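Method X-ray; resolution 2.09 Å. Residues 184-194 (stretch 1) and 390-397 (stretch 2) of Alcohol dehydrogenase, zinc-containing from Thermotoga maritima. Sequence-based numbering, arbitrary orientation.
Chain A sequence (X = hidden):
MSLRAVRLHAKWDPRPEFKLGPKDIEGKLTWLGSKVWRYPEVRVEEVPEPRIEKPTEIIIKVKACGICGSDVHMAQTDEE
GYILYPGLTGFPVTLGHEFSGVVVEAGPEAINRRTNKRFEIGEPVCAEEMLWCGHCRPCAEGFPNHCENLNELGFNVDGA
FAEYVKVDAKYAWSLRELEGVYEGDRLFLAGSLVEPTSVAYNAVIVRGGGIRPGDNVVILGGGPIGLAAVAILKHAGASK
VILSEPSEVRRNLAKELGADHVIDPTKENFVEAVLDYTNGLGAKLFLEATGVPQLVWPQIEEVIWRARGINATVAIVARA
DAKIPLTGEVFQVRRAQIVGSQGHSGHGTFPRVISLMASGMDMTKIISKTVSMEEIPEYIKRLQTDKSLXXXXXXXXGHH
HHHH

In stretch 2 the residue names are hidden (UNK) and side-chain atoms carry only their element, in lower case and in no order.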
# COMPACT_ATOMS: atom_id res chain seq x y z
N GLY A 184 -29.61 22.51 16.24
CA GLY A 184 -29.58 22.65 17.70
C GLY A 184 -28.78 21.57 18.41
O GLY A 184 -27.59 21.37 18.11
N ASP A 185 -29.43 20.87 19.34
CA ASP A 185 -28.78 19.86 20.19
C ASP A 185 -28.31 18.63 19.42
O ASP A 185 -27.36 17.97 19.84
CB ASP A 185 -29.72 19.40 21.31
CG ASP A 185 -29.81 20.40 22.45
OD1 ASP A 185 -29.05 21.39 22.48
OD2 ASP A 185 -30.66 20.17 23.32
N ARG A 186 -29.00 18.31 18.33
CA ARG A 186 -28.63 17.16 17.48
C ARG A 186 -27.19 17.30 16.95
O ARG A 186 -26.51 16.30 16.73
CB ARG A 186 -29.63 16.99 16.33
CG ARG A 186 -30.95 16.33 16.75
CD ARG A 186 -31.93 16.13 15.56
NE ARG A 186 -31.29 15.56 14.36
CZ ARG A 186 -30.84 14.31 14.26
NH1 ARG A 186 -30.96 13.47 15.28
NH2 ARG A 186 -30.26 13.88 13.13
N LEU A 187 -26.74 18.53 16.73
CA LEU A 187 -25.36 18.77 16.33
C LEU A 187 -24.39 18.19 17.37
O LEU A 187 -23.39 17.58 17.03
CB LEU A 187 -25.09 20.27 16.14
CG LEU A 187 -23.70 20.63 15.58
CD1 LEU A 187 -23.79 21.86 14.67
CD2 LEU A 187 -22.68 20.86 16.68
N PHE A 188 -24.70 18.43 18.65
CA PHE A 188 -23.83 17.99 19.73
C PHE A 188 -23.98 16.50 19.98
O PHE A 188 -23.01 15.79 20.25
CB PHE A 188 -24.06 18.85 20.97
CG PHE A 188 -23.70 20.30 20.76
CD1 PHE A 188 -22.37 20.69 20.64
CD2 PHE A 188 -24.71 21.28 20.66
CE1 PHE A 188 -22.03 22.02 20.42
CE2 PHE A 188 -24.39 22.63 20.45
CZ PHE A 188 -23.05 23.00 20.33
N LEU A 189 -25.21 16.01 19.88
CA LEU A 189 -25.43 14.58 19.85
C LEU A 189 -24.55 13.89 18.80
O LEU A 189 -23.91 12.88 19.10
CB LEU A 189 -26.92 14.26 19.65
CG LEU A 189 -27.88 14.66 20.78
CD1 LEU A 189 -29.28 14.17 20.47
CD2 LEU A 189 -27.43 14.14 22.16
N ALA A 190 -24.51 14.42 17.57
CA ALA A 190 -23.71 13.81 16.50
C ALA A 190 -22.22 13.87 16.85
O ALA A 190 -21.48 12.89 16.69
CB ALA A 190 -23.98 14.48 15.14
N GLY A 191 -21.81 15.03 17.36
CA GLY A 191 -20.44 15.26 17.86
C GLY A 191 -20.00 14.29 18.94
O GLY A 191 -18.85 13.85 18.95
N SER A 192 -20.93 13.94 19.85
CA SER A 192 -20.63 13.01 20.96
C SER A 192 -20.35 11.59 20.45
O SER A 192 -19.75 10.76 21.16
CB SER A 192 -21.78 13.02 22.00
OG SER A 192 -22.94 12.34 21.52
N LEU A 193 -20.75 11.32 19.21
CA LEU A 193 -20.58 10.02 18.60
C LEU A 193 -19.34 9.92 17.68
O LEU A 193 -19.14 8.89 17.04
CB LEU A 193 -21.85 9.66 17.81
CG LEU A 193 -23.05 9.31 18.70
CD1 LEU A 193 -24.40 9.51 17.98
CD2 LEU A 193 -22.95 7.89 19.22
N VAL A 194 -18.53 10.97 17.60
CA VAL A 194 -17.37 10.94 16.68
C VAL A 194 -16.30 9.97 17.18
O VAL A 194 -15.72 9.20 16.40
CB VAL A 194 -16.76 12.35 16.46
CG1 VAL A 194 -15.41 12.25 15.66
CG2 VAL A 194 -17.76 13.26 15.75
N UNK A 390 -28.94 0.81 23.81
CA UNK A 390 -27.75 0.72 22.94
C UNK A 390 -26.70 1.77 23.31
O UNK A 390 -25.51 1.47 23.47
c UNK A 390 -29.20 -0.16 21.07
c UNK A 390 -28.13 0.85 21.43
c UNK A 390 -26.91 0.65 20.52
N UNK A 391 -27.16 3.02 23.42
CA UNK A 391 -26.32 4.13 23.77
C UNK A 391 -27.15 5.14 24.54
O UNK A 391 -28.24 5.54 24.11
c UNK A 391 -25.02 6.14 22.69
c UNK A 391 -23.70 6.07 23.46
c UNK A 391 -25.71 4.76 22.51
c UNK A 391 -22.69 5.22 22.72
n UNK A 391 -21.46 5.02 23.53
N UNK A 392 -26.60 5.55 25.69
CA UNK A 392 -27.19 6.54 26.58
C UNK A 392 -26.26 7.72 26.60
O UNK A 392 -25.06 7.55 26.79
c UNK A 392 -28.43 4.88 28.02
c UNK A 392 -27.71 7.08 29.03
c UNK A 392 -27.36 5.97 28.01
N UNK A 393 -26.82 8.92 26.43
CA UNK A 393 -26.01 10.13 26.27
C UNK A 393 -26.45 11.26 27.21
O UNK A 393 -27.62 11.65 27.21
c UNK A 393 -26.12 10.65 24.80
o UNK A 393 -25.80 9.59 23.90
c UNK A 393 -25.21 11.84 24.56
N UNK A 394 -25.49 11.78 27.98
CA UNK A 394 -25.70 13.01 28.74
C UNK A 394 -25.94 14.20 27.82
O UNK A 394 -25.18 14.43 26.89
se UNK A 394 -23.22 15.12 31.48
c UNK A 394 -22.71 16.33 30.05
c UNK A 394 -24.82 14.37 30.67
c UNK A 394 -24.50 13.32 29.63
N UNK A 395 -27.01 14.94 28.06
CA UNK A 395 -27.27 16.18 27.35
C UNK A 395 -27.43 17.31 28.37
O UNK A 395 -28.32 17.26 29.22
c UNK A 395 -27.99 17.56 24.58
c UNK A 395 -30.38 16.89 25.06
c UNK A 395 -29.02 17.21 25.67
c UNK A 395 -28.54 16.03 26.51
N UNK A 396 -26.55 18.31 28.30
CA UNK A 396 -26.68 19.54 29.08
C UNK A 396 -27.50 20.58 28.35
O UNK A 396 -27.22 20.89 27.20
n UNK A 396 -23.18 19.45 30.35
o UNK A 396 -25.09 18.53 31.15
c UNK A 396 -24.51 19.30 30.37
c UNK A 396 -25.30 20.13 29.39
N UNK A 397 -28.51 21.12 29.02
CA UNK A 397 -29.39 22.16 28.45
C UNK A 397 -29.53 23.33 29.40
O UNK A 397 -28.65 24.18 29.49
o UNK A 397 -33.07 19.62 27.37
c UNK A 397 -32.11 19.50 28.16
o UNK A 397 -32.18 18.88 29.26
c UNK A 397 -30.81 20.15 27.79
c UNK A 397 -30.78 21.61 28.15
O HOH W 1 -23.61 9.83 22.25

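Position 390 carries three side-chain carbons, one bonded to the backbone CA and bearing the other two, and stretch 1 is out of its reach. That fork at the CB atom, without a heteroatom, defines Val390, which takes no part in the contact.

At position 391 four carbons run in a row and end in a nitrogen. The CA-to-CB bond points toward stretch 1, and a carbon of the chain lies near Leu193 CD2. This is the pattern of lysine, and the chain turns through chi2 and chi3 near +60°. Lys391 CG lies 4.4 Å from Leu193 CD2, so the aliphatic part makes the approach, while the terminal amine is hydrogen-bonded elsewhere in the structure.

Position 392 again has three carbons branched at CB and out of reach of stretch 1, hence Val392.

Position 393 has one carbon carrying one oxygen and one carbon; the outer carbon lies near Ser192 OG and Leu189 CD2. A branched CB with a hydroxyl and a methyl is threonine. The methyl, Thr393 CG2, is 3.8 Å from Ser192 OG and 4.0 Å from Leu189 CD2. The hydroxyl, Thr393 OG1, binds a water at 2.8 Å, and that water donates to Ser192 OG at 2.7 Å.

Position 394 shows an unbranched chain of two carbons, a selenium and a final carbon. Its CA-to-CB bond points away from stretch 1, as alternation along a strand leads one to expect. The selenium identifies selenomethionine, Met394.

Position 395 has four carbons forked at the second and points toward stretch 1 again, with carbons near Asp185 OD2 and Leu189 CD2. This is leucine. Leu395 CD2 is 3.7 Å and Leu395 CD1 3.9 Å from Asp185 OD2, and Leu395 CD1 also lies 4.2 Å from Leu189 CD2.

Position 396 has two carbons, the second carrying one oxygen and one nitrogen. It makes no close contact with stretch 1. The amide is that of Asn396.

Position 397 has three carbons, the third carrying two oxygens, and one carbon comes near Asp185 OD2. This is Glu397; its CG is 4.5 Å from Asp185 OD2, a marginal approach at the exposed end.

The contact is small, burying 298 Å² in total, and contains no direct hydrogen bond. The helix and strand axes approach to 9.9 Å, their directions 131° apart, with the nearest CA atoms, those of Leu189 and Thr393, separated by 7.8 Å. Side chains fill this gap: Leu189 packs against both Thr393 and Leu395. Ser192 OG donates to Leu189 O at 2.7 Å within stretch 1 and accepts from the water, which thereby supplies the polar link between the stretches.

Stretch 2 390-397: VKVTMLNE
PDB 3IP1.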